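Local coordinates for putative ATP-grasp superfamily protein (Archaeoglobus fulgidus, PDB 3DF7) that is of unknown function but probably binds ATP and a metal ion, at residues C12-E17 against D58-M63; F82-L87 against N246-T251. One frame throughout, in Å; residues are numbered along the deposited sequence.

Contact 1: C12-E17 against D58-M63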
loop_
_atom_site.group_PDB
_atom_site.type_symbol
_atom_site.label_atom_id
_atom_site.label_comp_id
_atom_site.label_asym_id
_atom_site.label_seq_id
_atom_site.Cartn_x
_atom_site.Cartn_y
_atom_site.Cartn_z
ATOM N N CYS A 12 15.516 0.081 -2.807
ATOM C CA CYS A 12 16.668 -0.147 -1.938
ATOM C C CYS A 12 17.062 -1.599 -1.672
ATOM O O CYS A 12 18.136 -1.853 -1.125
ATOM C CB CYS A 12 16.400 0.520 -0.584
ATOM S SG CYS A 12 15.485 2.092 -0.676
ATOM N N GLY A 13 16.203 -2.542 -2.038
ATOM C CA GLY A 13 16.500 -3.937 -1.758
ATOM C C GLY A 13 16.982 -4.767 -2.930
ATOM O O GLY A 13 17.999 -4.456 -3.549
ATOM N N GLU A 14 16.246 -5.836 -3.216
ATOM C CA GLU A 14 16.568 -6.744 -4.310
ATOM C C GLU A 14 15.941 -6.229 -5.598
ATOM O O GLU A 14 14.985 -5.456 -5.569
ATOM C CB GLU A 14 16.019 -8.142 -4.007
ATOM C CG GLU A 14 16.661 -8.834 -2.810
ATOM C CD GLU A 14 18.052 -9.362 -3.119
ATOM O OE1 GLU A 14 18.178 -10.188 -4.050
ATOM O OE2 GLU A 14 19.015 -8.953 -2.436
ATOM N N ARG A 15 16.473 -6.655 -6.733
ATOM C CA ARG A 15 15.911 -6.219 -7.997
ATOM C C ARG A 15 14.649 -7.038 -8.251
ATOM O O ARG A 15 14.649 -8.257 -8.084
ATOM C CB ARG A 15 16.911 -6.432 -9.135
ATOM C CG ARG A 15 16.479 -5.816 -10.462
ATOM C CD ARG A 15 16.283 -4.306 -10.336
ATOM N NE ARG A 15 16.006 -3.677 -11.626
ATOM C CZ ARG A 15 15.792 -2.375 -11.795
ATOM N NH1 ARG A 15 15.820 -1.554 -10.754
ATOM N NH2 ARG A 15 15.546 -1.893 -13.006
ATOM N N ILE A 16 13.567 -6.361 -8.619
ATOM C CA ILE A 16 12.307 -7.032 -8.915
ATOM C C ILE A 16 11.895 -6.594 -10.317
ATOM O O ILE A 16 12.463 -5.651 -10.857
ATOM C CB ILE A 16 11.196 -6.636 -7.920
ATOM C CG1 ILE A 16 10.935 -5.131 -7.998
ATOM C CG2 ILE A 16 11.595 -7.036 -6.504
ATOM C CD1 ILE A 16 9.777 -4.676 -7.140
ATOM N N GLU A 17 10.919 -7.278 -10.908
ATOM C CA GLU A 17 10.467 -6.925 -12.250
ATOM C C GLU A 17 10.090 -5.443 -12.318
ATOM O O GLU A 17 9.486 -4.908 -11.389
ATOM C CB GLU A 17 9.277 -7.801 -12.653
ATOM C CG GLU A 17 8.079 -7.705 -11.729
ATOM C CD GLU A 17 7.032 -8.750 -12.050
ATOM O OE1 GLU A 17 7.346 -9.955 -11.935
ATOM O OE2 GLU A 17 5.899 -8.373 -12.419
ATOM N N ASP A 58 23.987 1.576 -1.167
ATOM C CA ASP A 58 24.403 0.503 -0.273
ATOM C C ASP A 58 23.500 -0.707 -0.474
ATOM O O ASP A 58 22.489 -0.633 -1.177
ATOM C CB ASP A 58 24.324 0.960 1.189
ATOM C CG ASP A 58 25.307 0.225 2.093
ATOM O OD1 ASP A 58 25.764 -0.875 1.721
ATOM O OD2 ASP A 58 25.615 0.750 3.184
ATOM N N SER A 59 23.886 -1.821 0.140
ATOM C CA SER A 59 23.130 -3.066 0.062
ATOM C C SER A 59 22.213 -3.194 1.265
ATOM O O SER A 59 22.571 -2.797 2.378
ATOM C CB SER A 59 24.088 -4.261 0.044
ATOM O OG SER A 59 23.414 -5.463 0.371
HETATM N N MSE A 60 21.034 -3.767 1.051
HETATM C CA MSE A 60 20.099 -3.963 2.147
HETATM C C MSE A 60 20.737 -4.857 3.210
HETATM O O MSE A 60 20.303 -4.873 4.359
HETATM C CB MSE A 60 18.799 -4.591 1.635
HETATM C CG MSE A 60 18.956 -5.998 1.065
HETATM SE SE MSE A 60 17.243 -6.695 0.476
HETATM C CE MSE A 60 16.483 -7.129 2.204
ATOM N N ASP A 61 21.768 -5.602 2.824
ATOM C CA ASP A 61 22.453 -6.473 3.772
ATOM C C ASP A 61 23.106 -5.653 4.887
ATOM O O ASP A 61 23.478 -6.194 5.928
ATOM C CB ASP A 61 23.520 -7.315 3.063
ATOM C CG ASP A 61 22.922 -8.392 2.185
ATOM O OD1 ASP A 61 23.686 -9.190 1.607
ATOM O OD2 ASP A 61 21.681 -8.434 2.069
ATOM N N SER A 62 23.236 -4.345 4.670
ATOM C CA SER A 62 23.846 -3.465 5.670
ATOM C C SER A 62 22.835 -2.549 6.361
ATOM O O SER A 62 23.223 -1.593 7.042
ATOM C CB SER A 62 24.931 -2.599 5.020
ATOM O OG SER A 62 25.992 -3.387 4.515
HETATM N N MSE A 63 21.545 -2.840 6.209
HETATM C CA MSE A 63 20.521 -1.990 6.820
HETATM C C MSE A 63 20.596 -1.848 8.344
HETATM O O MSE A 63 20.162 -0.839 8.898
HETATM C CB MSE A 63 19.118 -2.439 6.395
HETATM C CG MSE A 63 18.793 -3.881 6.630
HETATM SE SE MSE A 63 17.026 -4.287 5.896
HETATM C CE MSE A 63 16.035 -3.232 7.101
HETATM O O HOH W 1 20.028 -3.994 -1.603
#

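Contact 2: F82-L87 against N246-T251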
loop_
_atom_site.group_PDB
_atom_site.type_symbol
_atom_site.label_atom_id
_atom_site.label_comp_id
_atom_site.label_asym_id
_atom_site.label_seq_id
_atom_site.Cartn_x
_atom_site.Cartn_y
_atom_site.Cartn_z
ATOM N N PHE A 82 6.083 -13.154 3.136
ATOM C CA PHE A 82 6.348 -12.543 4.433
ATOM C C PHE A 82 7.559 -11.613 4.457
ATOM O O PHE A 82 8.205 -11.451 5.489
ATOM C CB PHE A 82 6.499 -13.641 5.488
ATOM C CG PHE A 82 5.229 -14.401 5.744
ATOM C CD1 PHE A 82 4.184 -13.808 6.441
ATOM C CD2 PHE A 82 5.053 -15.682 5.233
ATOM C CE1 PHE A 82 2.971 -14.481 6.623
ATOM C CE2 PHE A 82 3.846 -16.362 5.408
ATOM C CZ PHE A 82 2.804 -15.755 6.107
ATOM N N LEU A 83 7.850 -10.992 3.318
ATOM C CA LEU A 83 8.976 -10.068 3.218
ATOM C C LEU A 83 8.740 -8.829 4.078
ATOM O O LEU A 83 9.589 -8.462 4.889
ATOM C CB LEU A 83 9.186 -9.658 1.759
ATOM C CG LEU A 83 10.264 -8.615 1.471
ATOM C CD1 LEU A 83 11.627 -9.125 1.942
ATOM C CD2 LEU A 83 10.290 -8.325 -0.024
ATOM N N LEU A 84 7.592 -8.178 3.897
ATOM C CA LEU A 84 7.274 -6.992 4.679
ATOM C C LEU A 84 7.331 -7.351 6.160
ATOM O O LEU A 84 7.855 -6.596 6.979
ATOM C CB LEU A 84 5.878 -6.467 4.323
ATOM C CG LEU A 84 5.402 -5.271 5.158
ATOM C CD1 LEU A 84 6.319 -4.076 4.913
ATOM C CD2 LEU A 84 3.964 -4.915 4.799
ATOM N N TYR A 85 6.792 -8.516 6.493
ATOM C CA TYR A 85 6.784 -8.995 7.868
ATOM C C TYR A 85 8.193 -9.113 8.457
ATOM O O TYR A 85 8.488 -8.524 9.503
ATOM C CB TYR A 85 6.091 -10.361 7.941
ATOM C CG TYR A 85 6.280 -11.064 9.266
ATOM C CD1 TYR A 85 5.572 -10.666 10.399
ATOM C CD2 TYR A 85 7.205 -12.101 9.397
ATOM C CE1 TYR A 85 5.781 -11.281 11.634
ATOM C CE2 TYR A 85 7.423 -12.720 10.624
ATOM C CZ TYR A 85 6.710 -12.306 11.736
ATOM O OH TYR A 85 6.930 -12.910 12.953
ATOM N N THR A 86 9.065 -9.859 7.784
ATOM C CA THR A 86 10.419 -10.060 8.293
ATOM C C THR A 86 11.234 -8.777 8.387
ATOM O O THR A 86 11.960 -8.568 9.363
ATOM C CB THR A 86 11.184 -11.110 7.450
ATOM O OG1 THR A 86 11.370 -10.630 6.114
ATOM C CG2 THR A 86 10.397 -12.406 7.404
ATOM N N LEU A 87 11.103 -7.906 7.391
ATOM C CA LEU A 87 11.842 -6.652 7.403
ATOM C C LEU A 87 11.393 -5.781 8.568
ATOM O O LEU A 87 12.218 -5.192 9.273
ATOM C CB LEU A 87 11.647 -5.906 6.081
ATOM C CG LEU A 87 12.292 -6.559 4.855
ATOM C CD1 LEU A 87 11.857 -5.826 3.598
ATOM C CD2 LEU A 87 13.808 -6.535 4.993
ATOM N N ASN A 246 -3.578 -3.571 3.307
ATOM C CA ASN A 246 -2.153 -3.371 3.085
ATOM C C ASN A 246 -1.632 -2.519 4.230
ATOM O O ASN A 246 -1.909 -1.320 4.299
ATOM C CB ASN A 246 -1.917 -2.665 1.750
ATOM C CG ASN A 246 -2.377 -3.493 0.568
ATOM O OD1 ASN A 246 -1.812 -4.551 0.278
ATOM N ND2 ASN A 246 -3.410 -3.024 -0.115
ATOM N N ALA A 247 -0.903 -3.153 5.144
ATOM C CA ALA A 247 -0.351 -2.458 6.299
ATOM C C ALA A 247 0.971 -1.820 5.895
ATOM O O ALA A 247 2.020 -2.139 6.443
ATOM C CB ALA A 247 -0.141 -3.440 7.451
ATOM N N ARG A 248 0.894 -0.910 4.928
ATOM C CA ARG A 248 2.064 -0.222 4.393
ATOM C C ARG A 248 1.555 0.815 3.407
ATOM O O ARG A 248 0.385 0.797 3.030
ATOM C CB ARG A 248 2.940 -1.206 3.617
ATOM C CG ARG A 248 2.168 -1.907 2.491
ATOM C CD ARG A 248 3.083 -2.637 1.515
ATOM N NE ARG A 248 2.334 -3.451 0.552
ATOM C CZ ARG A 248 1.742 -2.990 -0.545
ATOM N NH1 ARG A 248 1.793 -1.700 -0.853
ATOM N NH2 ARG A 248 1.098 -3.828 -1.346
ATOM N N LEU A 249 2.437 1.703 2.965
ATOM C CA LEU A 249 2.047 2.697 1.976
ATOM C C LEU A 249 1.556 1.959 0.736
ATOM O O LEU A 249 2.026 0.860 0.439
ATOM C CB LEU A 249 3.241 3.560 1.577
ATOM C CG LEU A 249 3.841 4.486 2.632
ATOM C CD1 LEU A 249 4.871 5.402 1.970
ATOM C CD2 LEU A 249 2.744 5.311 3.271
ATOM N N THR A 250 0.603 2.555 0.025
ATOM C CA THR A 250 0.080 1.972 -1.205
ATOM C C THR A 250 0.243 3.025 -2.299
ATOM O O THR A 250 0.325 4.223 -2.009
ATOM C CB THR A 250 -1.407 1.539 -1.061
ATOM O OG1 THR A 250 -2.206 2.656 -0.667
ATOM C CG2 THR A 250 -1.537 0.423 -0.023
ATOM N N THR A 251 0.297 2.578 -3.550
ATOM C CA THR A 251 0.521 3.466 -4.689
ATOM C C THR A 251 -0.284 4.770 -4.775
ATOM O O THR A 251 0.260 5.811 -5.160
ATOM C CB THR A 251 0.374 2.681 -6.013
ATOM O OG1 THR A 251 1.182 1.496 -5.948
ATOM C CG2 THR A 251 0.845 3.523 -7.196
#

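Contact 1: C12-E17 against D58-M63
Selenomethionine Met60 reaches across to Gly13 and Glu14 in the N-terminal alpha/beta part of this ATP-grasp protein, joining the loop that leaves helix 9-12 to the turn that leads into helix 63-67. The selenium does most of the touching: Met60 SE stands 3.6 Å from Gly13 CA and 3.9 Å from Glu14 N, lying against bare backbone at the point where the chain has just left helical geometry. Gly13, having no side chain, leaves room for it there. Nearer the root of the same side chain, Met60 CB approaches Cys12 O. The Glu14 side chain comes across Met60 at about a right angle, its CG 4.0 Å from Met60 SE. In Met60, CG lies between the backbone N and the carbonyl carbon (chi1 64°); a chi2 of 179° then carries SE straight out over Gly13, and the chain bends only at chi3.

Between the two backbones the link is polar and indirect. One water accepts from Met60 N at 2.8 Å and also lies within hydrogen-bonding distance of Cys12 O and Gly13 O, which compete with other acceptors for its protons; Gly13 O has a second partner in Arg46. Farther out, the Met60 side chain also touches Phe7 of strand 3-8 and Phe9 of helix 9-12, while Asp58, bonded through OD2 to Tyr66, ties the start of the turn to the following helix. The turn itself is fixed by short-range bonds: Ser59 N donates to Asp58 OD1, and Ser59 OG closes an ST turn by accepting from Asp61 N at 3.0 Å.

Contact 2: F82-L87 against N246-T251
Leu84 and Arg248 supply most of the surface buried here, with Ala247 adding a smaller share, where the first turn of helix 83-92 faces the loop that follows strand 240-246. The contact is a junction between the pre-ATP-grasp part of the fold, which contributes the helix, and the ATP-grasp part, which contributes the loop. The approach is made by a single methyl group. Leu84 CD2 meets Ala247 O at 3.8 Å and Arg248 CB at 4.0 Å, and is at similar range from Arg248 CG and CD, so that it rests on the aliphatic stem of the arginine as well as on the loop backbone. Leu84 holds CG anti to its own N (chi1 176°) and CD2 anti to CA, and this extended branch reaches out to the loop.

Ala247 is the centre of an inverse gamma turn, with a weak bond from Arg248 N to Asn246 O. Beyond the turn the arginine chain is extended from CG to NE, and passes the leucine at a slant. The guanidinium of Arg248 is held at several points: NH1 donates to Leu249 O at 2.9 Å, in the carbonyl plane though 18° out of the guanidinium plane, and NE forms a salt bridge with Glu79. Replacing Arg248 by an alanine would probably leave Glu79 without its cationic mate and Leu249 O without this donor, and open a gap beside Leu84 CD2 where CG and CD now lie. A bound acetate, probably from the crystallisation liquor, lies about 4 Å from the arginine side chain.

Around this buried junction, Leu84 also packs on Ile75 of strand 72-76 and Ile105 of helix 102-108, Ala247 touches Thr108 at the end of that helix, and Leu249 reaches helix 18-35.

Overall arrangement
The two contacts illustrate how one helix can serve packing on two fronts. The centres of contact 1 and contact 2 lie about 15 Å apart. Along the chain they come in series, 12-17 with 58-63 closing before 82-87 with 246-251 opens. Helix 83-92 connects them: its Leu87 packs on Met60 and Met63, with Met60 CE 3.9 Å from Leu87 CD2, while Leu84 one turn earlier faces the loop after strand 240-246. Contact 1 is local, lying toward the periphery among the loops around the parallel sheet of the N-terminal part. Contact 2 lies near the centre of the chain and joins that part to the loop at an edge strand of the large antiparallel sheet, bringing together two regions far apart in sequence.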